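Local coordinates for protein 6-phospho-beta-d glycosidase (Streptococcus pyogenes, PDB 5FOO) that probably hydrolyses 6-phosphorylated beta-glucosides as a family 1 glycoside hydrolase, and here binds the probe 6-phosphocyclophellitol in its pocket, at residues L107-F120 with R156-V169. The protein carries 1 engineered substitution. Residues are numbered along the deposited sequence; the frame is centred on the assembly and turned at random.
Sequences LANGIRPVINLHHF and RVKDWFVHNEPMVV. With JAZ (6-phosphocyclophellitol), chain G; EDO (1,2-ethanediol), chain H; EDO (1,2-ethanediol), chain I.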
loop_
_atom_site.group_PDB
_atom_site.type_symbol
_atom_site.label_atom_id
_atom_site.label_comp_id
_atom_site.label_asym_id
_atom_site.label_seq_id
_atom_site.Cartn_x
_atom_site.Cartn_y
_atom_site.Cartn_z
ATOM N N LEU A 107 0.391 19.246 -10.323
ATOM C CA LEU A 107 -0.491 20.427 -10.328
ATOM C C LEU A 107 -0.578 21.040 -11.727
ATOM O O LEU A 107 -1.671 21.292 -12.169
ATOM C CB LEU A 107 -0.067 21.464 -9.292
ATOM C CG LEU A 107 0.000 20.975 -7.847
ATOM C CD1 LEU A 107 0.403 22.153 -6.969
ATOM C CD2 LEU A 107 -1.353 20.411 -7.446
ATOM N N ALA A 108 0.541 21.153 -12.462
ATOM C CA ALA A 108 0.491 21.700 -13.819
ATOM C C ALA A 108 -0.434 20.890 -14.715
ATOM O O ALA A 108 -1.022 21.443 -15.619
ATOM C CB ALA A 108 1.878 21.823 -14.443
ATOM N N ASN A 109 -0.617 19.596 -14.438
ATOM C CA ASN A 109 -1.551 18.789 -15.214
ATOM C C ASN A 109 -2.930 18.685 -14.668
ATOM O O ASN A 109 -3.717 17.916 -15.202
ATOM C CB ASN A 109 -0.917 17.402 -15.441
ATOM C CG ASN A 109 0.171 17.447 -16.503
ATOM O OD1 ASN A 109 -0.124 17.610 -17.704
ATOM N ND2 ASN A 109 1.450 17.354 -16.074
ATOM N N GLY A 110 -3.262 19.437 -13.605
ATOM C CA GLY A 110 -4.538 19.298 -12.886
ATOM C C GLY A 110 -4.766 17.961 -12.131
ATOM O O GLY A 110 -5.890 17.518 -11.954
ATOM N N ILE A 111 -3.680 17.321 -11.719
ATOM C CA ILE A 111 -3.699 16.062 -10.975
ATOM C C ILE A 111 -3.438 16.358 -9.509
ATOM O O ILE A 111 -2.432 16.938 -9.154
ATOM C CB ILE A 111 -2.681 15.068 -11.596
ATOM C CG1 ILE A 111 -3.176 14.651 -12.993
ATOM C CG2 ILE A 111 -2.499 13.782 -10.763
ATOM C CD1 ILE A 111 -2.161 13.835 -13.763
ATOM N N ARG A 112 -4.371 15.983 -8.667
ATOM C CA ARG A 112 -4.155 16.013 -7.239
ATOM C C ARG A 112 -2.998 15.030 -6.807
ATOM O O ARG A 112 -3.110 13.833 -7.018
ATOM C CB ARG A 112 -5.432 15.583 -6.541
ATOM C CG ARG A 112 -5.339 15.595 -4.996
ATOM C CD ARG A 112 -6.626 15.063 -4.388
ATOM N NE ARG A 112 -7.708 16.012 -4.526
ATOM C CZ ARG A 112 -7.825 17.152 -3.825
ATOM N NH1 ARG A 112 -6.977 17.491 -2.861
ATOM N NH2 ARG A 112 -8.844 17.968 -4.080
ATOM N N PRO A 113 -1.905 15.554 -6.247
ATOM C CA PRO A 113 -0.832 14.678 -5.802
ATOM C C PRO A 113 -1.154 14.064 -4.435
ATOM O O PRO A 113 -1.508 14.789 -3.504
ATOM C CB PRO A 113 0.353 15.607 -5.711
ATOM C CG PRO A 113 -0.254 16.985 -5.362
ATOM C CD PRO A 113 -1.577 16.994 -6.053
ATOM N N VAL A 114 -1.035 12.743 -4.320
ATOM C CA VAL A 114 -1.382 12.017 -3.094
ATOM C C VAL A 114 -0.119 11.315 -2.654
ATOM O O VAL A 114 0.410 10.480 -3.393
ATOM C CB VAL A 114 -2.486 10.974 -3.398
ATOM C CG1 VAL A 114 -2.894 10.143 -2.146
ATOM C CG2 VAL A 114 -3.686 11.729 -4.003
ATOM N N ILE A 115 0.403 11.667 -1.494
ATOM C CA ILE A 115 1.796 11.251 -1.171
ATOM C C ILE A 115 1.876 10.347 0.036
ATOM O O ILE A 115 1.397 10.705 1.113
ATOM C CB ILE A 115 2.669 12.461 -1.030
ATOM C CG1 ILE A 115 2.655 13.280 -2.349
ATOM C CG2 ILE A 115 4.045 12.087 -0.610
ATOM C CD1 ILE A 115 3.310 12.622 -3.535
ATOM N N ASN A 116 2.446 9.151 -0.196
ATOM C CA ASN A 116 2.734 8.175 0.833
ATOM C C ASN A 116 4.156 8.365 1.280
ATOM O O ASN A 116 4.986 8.655 0.455
ATOM C CB ASN A 116 2.499 6.786 0.258
ATOM C CG ASN A 116 2.897 5.672 1.204
ATOM O OD1 ASN A 116 2.758 5.761 2.453
ATOM N ND2 ASN A 116 3.402 4.633 0.625
ATOM N N LEU A 117 4.451 8.148 2.572
ATOM C CA LEU A 117 5.803 8.262 3.077
ATOM C C LEU A 117 6.652 7.019 3.223
ATOM O O LEU A 117 7.871 7.143 3.436
ATOM C CB LEU A 117 5.818 9.010 4.393
ATOM C CG LEU A 117 5.108 10.345 4.313
ATOM C CD1 LEU A 117 4.793 10.829 5.713
ATOM C CD2 LEU A 117 5.963 11.317 3.515
ATOM N N HIS A 118 6.057 5.846 3.079
ATOM C CA HIS A 118 6.807 4.591 3.310
ATOM C C HIS A 118 6.118 3.509 2.555
ATOM O O HIS A 118 4.955 3.214 2.821
ATOM C CB HIS A 118 6.862 4.294 4.800
ATOM C CG HIS A 118 7.405 2.957 5.160
ATOM N ND1 HIS A 118 6.840 2.148 6.125
ATOM C CD2 HIS A 118 8.480 2.276 4.701
ATOM C CE1 HIS A 118 7.502 1.010 6.208
ATOM N NE2 HIS A 118 8.493 1.060 5.346
ATOM N N HIS A 119 6.824 2.909 1.598
ATOM C CA HIS A 119 6.288 1.763 0.865
ATOM C C HIS A 119 7.411 0.702 0.774
ATOM O O HIS A 119 8.140 0.607 -0.239
ATOM C CB HIS A 119 5.795 2.232 -0.546
ATOM C CG HIS A 119 4.898 1.262 -1.219
ATOM N ND1 HIS A 119 3.769 1.640 -1.909
ATOM C CD2 HIS A 119 4.938 -0.092 -1.278
ATOM C CE1 HIS A 119 3.155 0.572 -2.379
ATOM N NE2 HIS A 119 3.851 -0.498 -2.016
ATOM N N PHE A 120 7.559 -0.034 1.884
ATOM C CA PHE A 120 8.498 -1.137 2.050
ATOM C C PHE A 120 9.952 -0.723 1.849
ATOM O O PHE A 120 10.784 -1.553 1.397
ATOM C CB PHE A 120 8.185 -2.272 1.027
ATOM C CG PHE A 120 6.727 -2.687 0.928
ATOM C CD1 PHE A 120 5.781 -2.432 1.909
ATOM C CD2 PHE A 120 6.321 -3.396 -0.194
ATOM C CE1 PHE A 120 4.436 -2.856 1.765
ATOM C CE2 PHE A 120 5.005 -3.828 -0.355
ATOM C CZ PHE A 120 4.060 -3.569 0.638
ATOM N N ARG A 156 1.854 22.568 -1.242
ATOM C CA ARG A 156 1.212 22.050 -2.475
ATOM C C ARG A 156 0.537 20.691 -2.360
ATOM O O ARG A 156 -0.473 20.429 -3.023
ATOM C CB ARG A 156 2.219 22.035 -3.607
ATOM C CG ARG A 156 2.528 23.434 -4.208
ATOM C CD ARG A 156 3.880 23.413 -4.936
ATOM N NE ARG A 156 4.886 23.146 -3.895
ATOM C CZ ARG A 156 6.083 22.547 -4.025
ATOM N NH1 ARG A 156 6.505 22.038 -5.196
ATOM N NH2 ARG A 156 6.842 22.396 -2.923
ATOM N N VAL A 157 1.116 19.804 -1.559
ATOM C CA VAL A 157 0.461 18.530 -1.234
ATOM C C VAL A 157 -0.427 18.686 0.008
ATOM O O VAL A 157 0.053 19.065 1.097
ATOM C CB VAL A 157 1.511 17.438 -0.917
ATOM C CG1 VAL A 157 0.832 16.126 -0.526
ATOM C CG2 VAL A 157 2.467 17.264 -2.088
ATOM N N LYS A 158 -1.695 18.353 -0.175
ATOM C CA LYS A 158 -2.691 18.379 0.876
ATOM C C LYS A 158 -3.214 17.014 1.287
ATOM O O LYS A 158 -4.149 16.919 2.089
ATOM C CB LYS A 158 -3.894 19.210 0.375
ATOM C CG LYS A 158 -3.572 20.678 0.042
ATOM C CD LYS A 158 -2.574 21.354 0.967
ATOM C CE LYS A 158 -2.592 22.890 0.841
ATOM N NZ LYS A 158 -1.590 23.582 1.681
ATOM N N ASP A 159 -2.629 15.955 0.728
ATOM C CA ASP A 159 -3.149 14.606 0.894
ATOM C C ASP A 159 -1.992 13.667 1.161
ATOM O O ASP A 159 -1.229 13.347 0.250
ATOM C CB ASP A 159 -3.877 14.166 -0.354
ATOM C CG ASP A 159 -5.186 14.917 -0.552
ATOM O OD1 ASP A 159 -6.215 14.605 0.098
ATOM O OD2 ASP A 159 -5.148 15.799 -1.436
ATOM N N TRP A 160 -1.882 13.240 2.405
ATOM C CA TRP A 160 -0.723 12.576 2.889
ATOM C C TRP A 160 -1.100 11.197 3.503
ATOM O O TRP A 160 -2.140 11.064 4.138
ATOM C CB TRP A 160 -0.086 13.433 3.975
ATOM C CG TRP A 160 0.528 14.681 3.534
ATOM C CD1 TRP A 160 -0.040 15.943 3.596
ATOM C CD2 TRP A 160 1.824 14.855 2.987
ATOM N NE1 TRP A 160 0.845 16.883 3.110
ATOM C CE2 TRP A 160 2.009 16.248 2.757
ATOM C CE3 TRP A 160 2.855 13.985 2.643
ATOM C CZ2 TRP A 160 3.184 16.765 2.208
ATOM C CZ3 TRP A 160 4.033 14.528 2.122
ATOM C CH2 TRP A 160 4.163 15.892 1.885
ATOM N N PHE A 161 -0.206 10.231 3.359
ATOM C CA PHE A 161 -0.359 8.914 3.929
ATOM C C PHE A 161 0.944 8.447 4.551
ATOM O O PHE A 161 1.998 8.647 4.000
ATOM C CB PHE A 161 -0.919 7.970 2.857
ATOM C CG PHE A 161 -2.346 8.255 2.511
ATOM C CD1 PHE A 161 -3.376 7.745 3.280
ATOM C CD2 PHE A 161 -2.654 9.100 1.470
ATOM C CE1 PHE A 161 -4.706 8.081 3.025
ATOM C CE2 PHE A 161 -3.989 9.424 1.180
ATOM C CZ PHE A 161 -5.005 8.930 1.954
ATOM N N VAL A 162 0.878 7.843 5.735
ATOM C CA VAL A 162 2.103 7.582 6.466
ATOM C C VAL A 162 2.786 6.270 5.963
ATOM O O VAL A 162 3.978 6.277 5.714
ATOM C CB VAL A 162 1.908 7.527 8.004
ATOM C CG1 VAL A 162 3.272 7.261 8.681
ATOM C CG2 VAL A 162 1.376 8.853 8.561
ATOM N N HIS A 163 2.021 5.181 5.838
ATOM C CA HIS A 163 2.535 3.924 5.325
ATOM C C HIS A 163 1.594 3.362 4.266
ATOM O O HIS A 163 0.376 3.614 4.272
ATOM C CB HIS A 163 2.563 2.845 6.413
ATOM C CG HIS A 163 3.268 3.208 7.686
ATOM N ND1 HIS A 163 4.621 3.340 7.765
ATOM C CD2 HIS A 163 2.812 3.355 8.935
ATOM C CE1 HIS A 163 4.984 3.598 9.003
ATOM N NE2 HIS A 163 3.896 3.628 9.734
ATOM N N ASN A 164 2.164 2.544 3.385
ATOM C CA ASN A 164 1.414 1.552 2.670
ATOM C C ASN A 164 1.533 0.208 3.380
ATOM O O ASN A 164 2.643 -0.315 3.542
ATOM C CB ASN A 164 1.965 1.409 1.261
ATOM C CG ASN A 164 1.256 0.322 0.486
ATOM O OD1 ASN A 164 0.187 0.546 -0.090
ATOM N ND2 ASN A 164 1.839 -0.863 0.478
ATOM N N GLU A 165 0.409 -0.329 3.786
ATOM C CA GLU A 165 0.283 -1.689 4.330
ATOM C C GLU A 165 1.377 -2.089 5.307
ATOM O O GLU A 165 2.233 -2.968 5.021
ATOM C CB GLU A 165 0.165 -2.721 3.216
ATOM C CG GLU A 165 -0.984 -2.532 2.271
ATOM C CD GLU A 165 -0.818 -3.381 0.958
ATOM O OE1 GLU A 165 0.204 -3.299 0.131
ATOM O OE2 GLU A 165 -1.771 -4.122 0.735
ATOM N N PRO A 166 1.358 -1.443 6.467
ATOM C CA PRO A 166 2.320 -1.758 7.436
ATOM C C PRO A 166 2.311 -3.216 7.891
ATOM O O PRO A 166 3.405 -3.740 8.187
ATOM C CB PRO A 166 2.039 -0.776 8.550
ATOM C CG PRO A 166 0.612 -0.481 8.439
ATOM C CD PRO A 166 0.438 -0.406 6.948
ATOM N N MET A 167 1.171 -3.903 7.857
ATOM C CA MET A 167 1.194 -5.358 8.224
ATOM C C MET A 167 1.949 -6.208 7.196
ATOM O O MET A 167 2.421 -7.271 7.511
ATOM C CB MET A 167 -0.230 -5.933 8.422
ATOM C CG MET A 167 -0.253 -7.417 8.937
ATOM S SD MET A 167 0.681 -7.554 10.464
ATOM C CE MET A 167 -0.576 -7.110 11.613
ATOM N N VAL A 168 2.003 -5.768 5.939
ATOM C CA VAL A 168 2.816 -6.403 4.908
ATOM C C VAL A 168 4.328 -6.264 5.224
ATOM O O VAL A 168 5.087 -7.170 4.974
ATOM C CB VAL A 168 2.487 -5.905 3.477
ATOM C CG1 VAL A 168 3.421 -6.506 2.458
ATOM C CG2 VAL A 168 1.024 -6.242 3.110
ATOM N N VAL A 169 4.758 -5.139 5.765
ATOM C CA VAL A 169 6.134 -4.998 6.238
ATOM C C VAL A 169 6.432 -5.967 7.424
ATOM O O VAL A 169 7.512 -6.576 7.473
ATOM C CB VAL A 169 6.390 -3.559 6.700
ATOM C CG1 VAL A 169 7.729 -3.420 7.401
ATOM C CG2 VAL A 169 6.380 -2.626 5.502
HETATM C C2 JAZ G . 2.365 -4.302 -5.330
HETATM C C3 JAZ G . 2.145 -2.992 -4.542
HETATM C C4 JAZ G . 1.337 -3.255 -3.276
HETATM C C5 JAZ G . -0.017 -3.886 -3.569
HETATM C C6 JAZ G . 0.144 -5.111 -4.442
HETATM C C7 JAZ G . 0.983 -4.837 -5.690
HETATM C C8 JAZ G . 1.019 -6.030 -6.641
HETATM O O9 JAZ G . 1.656 -7.102 -5.951
HETATM P P10 JAZ G . 2.494 -8.164 -6.783
HETATM O O11 JAZ G . 3.041 -9.075 -5.742
HETATM O O12 JAZ G . 3.406 -7.506 -7.733
HETATM O O13 JAZ G . 1.523 -8.848 -7.642
HETATM O O14 JAZ G . 0.681 -6.190 -3.665
HETATM O O15 JAZ G . 3.063 -4.049 -6.554
HETATM O O16 JAZ G . 3.418 -2.516 -4.183
HETATM O O17 JAZ G . 1.172 -2.052 -2.547
HETATM C C1 EDO H . -7.717 17.493 0.186
HETATM O O1 EDO H . -8.194 16.177 0.457
HETATM C C2 EDO H . -7.759 18.350 1.407
HETATM O O2 EDO H . -7.913 17.455 2.479
HETATM C C1 EDO I . -9.532 14.944 -7.562
HETATM O O1 EDO I . -8.982 16.117 -6.985
HETATM C C2 EDO I . -10.981 15.195 -7.981
HETATM O O2 EDO I . -11.659 15.726 -6.846
HETATM O O HOH W 1 -2.883 16.930 -2.482
HETATM O O HOH W 2 5.262 0.284 3.821
#
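His119 and Asn164 line the sugar pocket, where Asn164 CB lies over the imidazole face, 3.8 Å from the ring centroid. His119 NE2 donates to O16 of 6-phosphocyclophellitol (3.0 Å), while Asn164 ND2 gives Glu165 OE1 a bond of 3.0 Å on the anti side of the carboxylate and reaches O17 of the ligand only weakly. Glu165 OE1 in turn accepts from O17, and OE2 is held by Asn224 and Tyr299; an Asn-Glu pair at the end of the fourth strand is the family 1 signature that carries the acid/base, consistent with this placing. The Phe120 ring lies beside the pocket, His119 CD2 over its face, its CZ against Val168 CG1 and its CD1 against Val169 CG2.

On the side away from the ligand, the His118 and His163 rings meet rim to rim, planes 78° apart. A nearly straight ND1-to-ND1 hydrogen bond of 3.0 Å (166°) joins them, either ring being a possible donor; His163 NE2 bonds Leu196 O. His118 O takes the Asn164 amide N-H and a weak bond from a water that accepts from Phe120 N and donates to Asn164 O.

Strands 112-116 and 159-161 run parallel, joined by Ile115 N to Asp159 O and Phe161 N to Ile115 O. Ile115 lies alongside Trp160, CG2 to CZ3 3.7 Å; on the other face Val114 CG1 meets the edge of the Phe161 ring. At the far end Arg112, bent at chi3 (-73°), brings NH1 to the syn lone pair of Asp159 OD2 (2.9 Å), the two planes perpendicular.

These are the third and fourth strands of the eight-stranded TIM barrel, flanked by strands 72-76 and 218-224; helix 186-208 packs on Leu117, Val162 and His163.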